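Local coordinates for protein beta-galactosidase (PDB 3OG2) that probably hydrolyses terminal non-reducing beta-D-galactose residues of beta-D-galactosides, as a fungal glycoprotein of glycoside hydrolase family 35, at residues T379-T384 with I396-A401; F408-A413 with K451-D456. All coordinates share one frame; numbering follows the deposited sequence. Where two conformers were deposited one is given.

Contact 1 (T379-T384 with I396-A401); sequences TPENAT and ITPLLA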
ATOM      1  N   THR A 379      23.675  13.784  17.184  1.00 11.69           N
ATOM      2  CA  THR A 379      24.485  13.379  16.043  1.00 11.53           C
ATOM      3  C   THR A 379      24.727  11.892  15.984  1.00 10.92           C
ATOM      4  O   THR A 379      25.331  11.336  16.924  1.00 11.41           O
ATOM      5  CB  THR A 379      25.874  14.052  16.174  1.00 15.33           C
ATOM      6  OG1 THR A 379      25.710  15.481  16.243  1.00 17.66           O
ATOM      7  CG2 THR A 379      26.705  13.717  14.943  1.00 19.51           C
ATOM      8  N   PRO A 380      24.264  11.214  14.939  1.00 11.45           N
ATOM      9  CA  PRO A 380      24.521   9.766  14.851  1.00 11.72           C
ATOM     10  C   PRO A 380      25.996   9.572  14.601  1.00 13.34           C
ATOM     11  O   PRO A 380      26.618  10.272  13.787  1.00 18.30           O
ATOM     12  CB  PRO A 380      23.733   9.362  13.608  1.00 13.30           C
ATOM     13  CG  PRO A 380      22.787  10.481  13.325  1.00 16.32           C
ATOM     14  CD  PRO A 380      23.499  11.715  13.797  1.00 12.53           C
ATOM     15  N   GLU A 381      26.578   8.615  15.268  1.00 12.20           N
ATOM     16  CA  GLU A 381      27.980   8.248  15.154  1.00 13.17           C
ATOM     17  C   GLU A 381      28.100   6.813  14.691  1.00 11.84           C
ATOM     18  O   GLU A 381      27.110   6.076  14.526  1.00 13.62           O
ATOM     19  CB  GLU A 381      28.680   8.401  16.515  1.00 19.73           C
ATOM     20  CG  GLU A 381      28.477   9.818  17.027  1.00 30.04           C
ATOM     21  CD  GLU A 381      29.286  10.898  16.342  1.00 36.35           C
ATOM     22  OE1 GLU A 381      29.990  10.573  15.359  1.00 41.87           O
ATOM     23  OE2 GLU A 381      29.245  12.094  16.745  1.00 60.92           O
ATOM     24  N   ASN A 382      29.342   6.383  14.477  1.00 14.45           N
ATOM     25  CA  ASN A 382      29.555   5.028  14.025  1.00 14.43           C
ATOM     26  C   ASN A 382      29.032   3.993  15.024  1.00 13.40           C
ATOM     27  O   ASN A 382      29.104   4.175  16.234  1.00 14.17           O
ATOM     28  CB  ASN A 382      31.041   4.701  13.869  1.00 16.76           C
ATOM     29  CG  ASN A 382      31.654   5.345  12.649  1.00 25.10           C
ATOM     30  OD1 ASN A 382      30.914   5.748  11.758  1.00 33.28           O
ATOM     31  ND2 ASN A 382      32.980   5.404  12.608  1.00 29.74           N
ATOM     32  N   ALA A 383      28.538   2.895  14.492  1.00 12.86           N
ATOM     33  CA  ALA A 383      28.213   1.728  15.294  1.00 12.67           C
ATOM     34  C   ALA A 383      29.425   1.214  16.019  1.00 12.31           C
ATOM     35  O   ALA A 383      30.565   1.254  15.513  1.00 14.85           O
ATOM     36  CB  ALA A 383      27.729   0.579  14.372  1.00 14.42           C
ATOM     37  N   THR A 384      29.210   0.682  17.201  1.00 13.12           N
ATOM     38  CA  THR A 384      30.285   0.204  18.035  1.00 13.23           C
ATOM     39  C   THR A 384      30.000  -1.178  18.592  1.00 12.55           C
ATOM     40  O   THR A 384      28.862  -1.597  18.704  1.00 12.90           O
ATOM     41  CB  THR A 384      30.517   1.155  19.231  1.00 14.35           C
ATOM     42  OG1 THR A 384      29.377   1.118  20.130  1.00 13.53           O
ATOM     43  CG2 THR A 384      30.741   2.600  18.822  1.00 16.39           C
ATOM     44  N   ILE A 396      26.030  -1.347  19.442  1.00 10.33           N
ATOM     45  CA  ILE A 396      25.336  -0.152  19.918  1.00  9.46           C
ATOM     46  C   ILE A 396      25.712   1.020  19.043  1.00  8.75           C
ATOM     47  O   ILE A 396      26.924   1.291  18.843  1.00 11.10           O
ATOM     48  CB  ILE A 396      25.676   0.123  21.409  1.00 10.14           C
ATOM     49  CG1 ILE A 396      25.274  -1.095  22.249  1.00 12.30           C
ATOM     50  CG2 ILE A 396      25.038   1.425  21.861  1.00 11.42           C
ATOM     51  CD1 ILE A 396      25.668  -0.979  23.731  1.00 12.94           C
ATOM     52  N   THR A 397      24.735   1.728  18.516  1.00  9.46           N
ATOM     53  CA  THR A 397      25.003   2.958  17.775  1.00 10.12           C
ATOM     54  C   THR A 397      24.542   4.137  18.584  1.00  9.23           C
ATOM     55  O   THR A 397      23.365   4.198  18.915  1.00 11.02           O
ATOM     56  CB  THR A 397      24.263   2.944  16.420  1.00 10.50           C
ATOM     57  OG1 THR A 397      24.621   1.746  15.694  1.00 11.29           O
ATOM     58  CG2 THR A 397      24.670   4.164  15.602  1.00 11.48           C
ATOM     59  N   PRO A 398      25.440   5.062  18.922  1.00 10.60           N
ATOM     60  CA  PRO A 398      25.079   6.255  19.682  1.00 11.86           C
ATOM     61  C   PRO A 398      24.635   7.395  18.791  1.00 10.66           C
ATOM     62  O   PRO A 398      25.194   7.599  17.714  1.00 12.60           O
ATOM     63  CB  PRO A 398      26.412   6.626  20.389  1.00 14.61           C
ATOM     64  CG  PRO A 398      27.428   6.218  19.371  1.00 15.94           C
ATOM     65  CD  PRO A 398      26.899   4.987  18.680  1.00 12.08           C
ATOM     66  N   LEU A 399      23.688   8.164  19.289  1.00 10.68           N
ATOM     67  CA  LEU A 399      23.347   9.483  18.768  1.00 10.32           C
ATOM     68  C   LEU A 399      23.593  10.428  19.954  1.00  9.47           C
ATOM     69  O   LEU A 399      22.960  10.343  21.012  1.00 10.62           O
ATOM     70  CB  LEU A 399      21.893   9.654  18.293  1.00 12.62           C
ATOM     71  CG  LEU A 399      21.551   8.803  17.063  1.00 16.07           C
ATOM     72  CD1 LEU A 399      21.324   7.345  17.357  1.00 23.20           C
ATOM     73  CD2 LEU A 399      20.301   9.372  16.388  1.00 23.92           C
ATOM     74  N   LEU A 400      24.562  11.319  19.775  1.00 10.80           N
ATOM     75  CA  LEU A 400      25.105  12.079  20.892  1.00 10.74           C
ATOM     76  C   LEU A 400      24.883  13.573  20.773  1.00 11.22           C
ATOM     77  O   LEU A 400      24.959  14.142  19.680  1.00 12.53           O
ATOM     78  CB  LEU A 400      26.639  11.874  20.989  1.00 12.46           C
ATOM     79  CG  LEU A 400      27.104  10.414  21.204  1.00 13.71           C
ATOM     80  CD1 LEU A 400      28.609  10.337  21.145  1.00 15.14           C
ATOM     81  CD2 LEU A 400      26.559   9.841  22.523  1.00 14.64           C
ATOM     82  N   ALA A 401      24.658  14.206  21.923  1.00 12.94           N
ATOM     83  CA  ALA A 401      24.455  15.652  21.995  1.00 14.29           C
ATOM     84  C   ALA A 401      25.103  16.221  23.253  1.00 17.92           C
ATOM     85  O   ALA A 401      25.213  15.481  24.256  1.00 17.80           O
ATOM     86  CB  ALA A 401      22.955  15.986  22.013  1.00 16.23           C
TER
HETATM   87  O   HOH W   1      24.479  16.838  18.406  1.00 26.60           O

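Contact 2 (F408-A413 with K451-D456); sequences FVVRHA and KIHVTD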
ATOM      1  N   PHE A 408      20.732   5.497  22.217  1.00  8.83           N
ATOM      2  CA  PHE A 408      21.639   4.381  21.919  1.00  8.18           C
ATOM      3  C   PHE A 408      20.819   3.244  21.358  1.00  8.72           C
ATOM      4  O   PHE A 408      19.929   2.721  22.048  1.00  9.80           O
ATOM      5  CB  PHE A 408      22.368   3.899  23.184  1.00  9.78           C
ATOM      6  CG  PHE A 408      23.136   5.052  23.828  1.00  9.43           C
ATOM      7  CD1 PHE A 408      22.516   5.905  24.722  1.00 10.44           C
ATOM      8  CD2 PHE A 408      24.469   5.255  23.427  1.00 10.95           C
ATOM      9  CE1 PHE A 408      23.209   6.966  25.232  1.00 11.93           C
ATOM     10  CE2 PHE A 408      25.169   6.341  23.964  1.00 11.58           C
ATOM     11  CZ  PHE A 408      24.508   7.198  24.821  1.00 12.15           C
ATOM     12  N   VAL A 409      21.082   2.903  20.104  1.00  8.62           N
ATOM     13  CA  VAL A 409      20.325   1.823  19.485  1.00  8.15           C
ATOM     14  C   VAL A 409      21.109   0.525  19.651  1.00  8.20           C
ATOM     15  O   VAL A 409      22.259   0.402  19.168  1.00  9.80           O
ATOM     16  CB  VAL A 409      20.058   2.135  17.988  1.00  8.92           C
ATOM     17  CG1 VAL A 409      19.260   0.954  17.388  1.00 10.28           C
ATOM     18  CG2 VAL A 409      19.357   3.471  17.863  1.00 10.14           C
ATOM     19  N   VAL A 410      20.503  -0.435  20.318  1.00  9.25           N
ATOM     20  CA  VAL A 410      21.148  -1.701  20.644  1.00  8.58           C
ATOM     21  C   VAL A 410      20.558  -2.819  19.805  1.00  8.88           C
ATOM     22  O   VAL A 410      19.329  -2.923  19.680  1.00  9.66           O
ATOM     23  CB  VAL A 410      20.934  -2.014  22.148  1.00 10.34           C
ATOM     24  CG1 VAL A 410      21.671  -3.294  22.525  1.00 14.47           C
ATOM     25  CG2 VAL A 410      21.325  -0.832  23.047  1.00 12.18           C
ATOM     26  N   ARG A 411      21.414  -3.653  19.191  1.00  9.49           N
ATOM     27  CA  ARG A 411      20.942  -4.808  18.439  1.00  9.68           C
ATOM     28  C   ARG A 411      21.897  -5.960  18.717  1.00  9.45           C
ATOM     29  O   ARG A 411      23.017  -5.777  19.223  1.00 10.65           O
ATOM     30  CB  ARG A 411      20.870  -4.511  16.929  1.00 10.05           C
ATOM     31  CG  ARG A 411      22.221  -4.168  16.318  1.00 11.12           C
ATOM     32  CD  ARG A 411      22.103  -4.232  14.808  1.00 13.23           C
ATOM     33  NE  ARG A 411      23.247  -3.778  14.046  1.00 13.08           N
ATOM     34  CZ  ARG A 411      24.276  -4.586  13.776  1.00 13.38           C
ATOM     35  NH1 ARG A 411      24.341  -5.843  14.213  1.00 13.88           N
ATOM     36  NH2 ARG A 411      25.268  -4.080  13.027  1.00 17.51           N
ATOM     37  N   HIS A 412      21.474  -7.165  18.346  1.00 10.34           N
ATOM     38  CA  HIS A 412      22.444  -8.268  18.365  1.00 10.68           C
ATOM     39  C   HIS A 412      23.540  -8.015  17.331  1.00 11.69           C
ATOM     40  O   HIS A 412      23.302  -7.517  16.227  1.00 12.11           O
ATOM     41  CB  HIS A 412      21.739  -9.585  18.022  1.00 10.86           C
ATOM     42  CG  HIS A 412      20.778 -10.030  19.087  1.00 10.86           C
ATOM     43  ND1 HIS A 412      21.177 -10.685  20.222  1.00 12.82           N
ATOM     44  CD2 HIS A 412      19.427  -9.913  19.186  1.00 11.10           C
ATOM     45  CE1 HIS A 412      20.133 -10.967  20.988  1.00 11.68           C
ATOM     46  NE2 HIS A 412      19.055 -10.500  20.364  1.00 12.45           N
ATOM     47  N   ALA A 413      24.766  -8.414  17.654  1.00 11.90           N
ATOM     48  CA  ALA A 413      25.868  -8.227  16.724  1.00 14.05           C
ATOM     49  C   ALA A 413      25.650  -8.941  15.397  1.00 14.59           C
ATOM     50  O   ALA A 413      25.960  -8.405  14.336  1.00 15.89           O
ATOM     51  CB  ALA A 413      27.177  -8.764  17.336  1.00 15.11           C
ATOM     52  N   LYS A 451      16.581  -2.209  20.814  1.00 10.37           N
ATOM     53  CA  LYS A 451      16.055  -1.252  21.776  1.00 11.04           C
ATOM     54  C   LYS A 451      16.734   0.072  21.603  1.00  8.45           C
ATOM     55  O   LYS A 451      17.877   0.089  21.172  1.00 10.50           O
ATOM     56  CB  LYS A 451      16.300  -1.723  23.218  1.00 15.69           C
ATOM     57  CG  LYS A 451      15.471  -3.004  23.440  1.00 19.07           C
ATOM     58  CD  LYS A 451      14.948  -3.162  24.839  1.00 19.28           C
ATOM     59  CE  LYS A 451      14.477  -4.606  25.000  1.00 18.80           C
ATOM     60  NZ  LYS A 451      13.018  -4.677  24.684  1.00 15.29           N
ATOM     61  N   ILE A 452      16.053   1.129  21.988  1.00  9.62           N
ATOM     62  CA  ILE A 452      16.656   2.438  22.127  0.50  9.05           C
ATOM     63  C   ILE A 452      16.692   2.778  23.615  1.00 10.19           C
ATOM     64  O   ILE A 452      15.680   2.888  24.292  1.00 18.74           O
ATOM     65  CB  ILE A 452      15.919   3.520  21.322  0.50 12.36           C
ATOM     66  CG1 ILE A 452      15.418   2.922  20.004  0.50 13.72           C
ATOM     67  CG2 ILE A 452      16.801   4.756  21.161  0.50 18.58           C
ATOM     68  CD1 ILE A 452      15.799   3.644  18.724  0.50 25.79           C
ATOM     69  N   HIS A 453      17.923   2.927  24.141  1.00  9.28           N
ATOM     70  CA  HIS A 453      18.135   3.420  25.503  1.00  9.41           C
ATOM     71  C   HIS A 453      18.420   4.912  25.407  1.00  9.64           C
ATOM     72  O   HIS A 453      18.918   5.381  24.379  1.00 11.09           O
ATOM     73  CB  HIS A 453      19.273   2.707  26.202  1.00  9.85           C
ATOM     74  CG  HIS A 453      19.132   1.218  26.239  1.00 10.56           C
ATOM     75  ND1 HIS A 453      17.928   0.552  26.441  1.00 10.59           N
ATOM     76  CD2 HIS A 453      20.044   0.244  26.128  1.00 12.91           C
ATOM     77  CE1 HIS A 453      18.135  -0.774  26.440  1.00 11.12           C
ATOM     78  NE2 HIS A 453      19.426  -0.981  26.239  1.00 12.07           N
ATOM     79  N   VAL A 454      18.097   5.678  26.451  1.00  9.24           N
ATOM     80  CA  VAL A 454      18.308   7.118  26.404  1.00  9.30           C
ATOM     81  C   VAL A 454      19.035   7.625  27.637  1.00  9.97           C
ATOM     82  O   VAL A 454      18.982   7.036  28.712  1.00 10.47           O
ATOM     83  CB  VAL A 454      16.961   7.888  26.279  1.00  9.51           C
ATOM     84  CG1 VAL A 454      16.242   7.545  24.970  1.00 10.76           C
ATOM     85  CG2 VAL A 454      16.024   7.604  27.435  1.00 10.16           C
ATOM     86  N   THR A 455      19.730   8.754  27.460  1.00  9.69           N
ATOM     87  CA  THR A 455      20.265   9.498  28.605  1.00  9.85           C
ATOM     88  C   THR A 455      19.856  10.978  28.498  1.00 10.28           C
ATOM     89  O   THR A 455      19.700  11.526  27.375  1.00 10.82           O
ATOM     90  CB  THR A 455      21.786   9.363  28.824  1.00 10.71           C
ATOM     91  OG1 THR A 455      22.480   9.968  27.742  1.00 12.30           O
ATOM     92  CG2 THR A 455      22.236   7.895  28.909  1.00 12.63           C
ATOM     93  N   ASP A 456      19.699  11.634  29.643  1.00 10.74           N
ATOM     94  CA  ASP A 456      19.257  13.009  29.763  1.00 11.26           C
ATOM     95  C   ASP A 456      18.104  13.307  28.819  1.00 10.75           C
ATOM     96  O   ASP A 456      18.128  14.220  27.974  1.00 11.92           O
ATOM     97  CB  ASP A 456      20.421  13.975  29.480  1.00 12.44           C
ATOM     98  CG  ASP A 456      21.410  13.814  30.640  1.00 12.34           C
ATOM     99  OD1 ASP A 456      21.054  14.198  31.791  1.00 15.36           O
ATOM    100  OD2 ASP A 456      22.511  13.297  30.426  1.00 15.64           O
TER

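Contact 1 (T379-T384 with I396-A401)
Thr379 and Pro380 pair antiparallel with Leu400 and Leu399, and a separate single bridge joins Thr384 to Ile396; between the two the register shifts by one, segment 379-384 having one more residue between these pairs than segment 396-401. In the hydrogen-bonded pair, Thr379 N reaches Leu400 O over 2.8 Å with an N-H...O angle of 179°, Leu400 N returns to Thr379 O, and a water bridges the same ends, accepting from Thr379 OG1 and donating to Leu400 O. Pro380 and Leu399 are the non-hydrogen-bonded pair; Pro380 CG lies 4.1 Å from Leu399 CD2, the two side chains crossing obliquely. Glu381 N binds Pro398 O at 3.0 Å, nearly along the C=O axis, but Pro398 has no N-H to give back, and its ring CD instead sits 3.4 Å from Asn382 O. This is the edge of the antiparallel sheet of beta-galactosidase domain 2: strand 379-380 is its outermost strand on this side, and Thr379 and Pro380 also touch Arg262 of helix 261-268. The Pro398 ring further meets Glu381, CG to CB at 3.8 Å. At the far bridge Ile396 N bonds Thr384 O, and Ile396 O is gripped twice, by Thr384 N and, at 2.8 Å, by Thr384 OG1, which lies between the backbone N and the carbonyl carbon (chi1 67°). An alanine here removes OG1, leaving Ile396 O the backbone N-H alone from this segment, and would probably make the isolated bridge less firmly held. Beside it, Thr397 OG1 packs 3.6 Å from Ala383 CB.

Contact 2 (F408-A413 with K451-D456)
An antiparallel ladder between two inner strands of the domain 2 sheet pairs Phe408 with His453, Val409 with Ile452 and Val410 with Lys451. The strand axes approach to 4.7 Å, with their N-to-C directions 145° apart. Both outer pairs are hydrogen-bonded in each direction. In one, Phe408 N reaches His453 O at 2.8 Å, and His453 N returns to Phe408 O. In the other, Val410 N reaches Lys451 O at 2.8 Å in a nearly straight bond, with Lys451 N answering to Val410 O. The middle pair carries no N-H...O bond, but CA-H...O contacts run there from Ile452 CA to Phe408 O and from Val409 CA to Lys451 O. Alternating side chains divide between two faces. Val409 and Ile452 share the one that meets helix 301-313, within the family 35 TIM-barrel range, through Lys309, Met312 and Ala313. Their side chains lie side by side, though the approach of Ile452 CD1 to Val409 CG2 belongs to one of two conformers and is doubtful in detail. Phe408, Val410, Lys451 and His453 occupy the other face. There Val410 CG2, anti to the carbonyl carbon, comes within 3.5 Å of His453 CD2, the two side chains inclined to each other, while Tyr423 OH bonds His453 NE2. At the corner where the chain turns at Thr455 and Asp456, Phe408 CE1 lies 3.9 Å from Thr455 CG2. Thr455 OG1 sits in the plane of the ring at its edge, 4.0 Å from CE1, and is itself hydrogen-bonded to Pro428 O. Away from Val410, Lys451 NZ forms salt bridges with Glu491 and Asp449.

In the fold
From the N terminus, the chain first runs through edge strand 379-380 of this sheet and comes back along 394-400, so contact 1 closes a short loop of 11 intervening residues. It then reverses into strand 406-412, and contact 2 opens there, closing a longer excursion of 37 residues when 450-459 returns. The two contacts are in series, neither nesting nor crossing. They meet because 394-400 and 406-412 are neighbours in one sheet: Thr397 O and Val409 N, 2.9 Å apart, make a probable hydrogen bond, and Pro398 and Ile396 pack on Phe408. With that middle pairing, the two contacts join four successive neighbours of the sheet, 379-380, 394-400, 406-412 and 450-459.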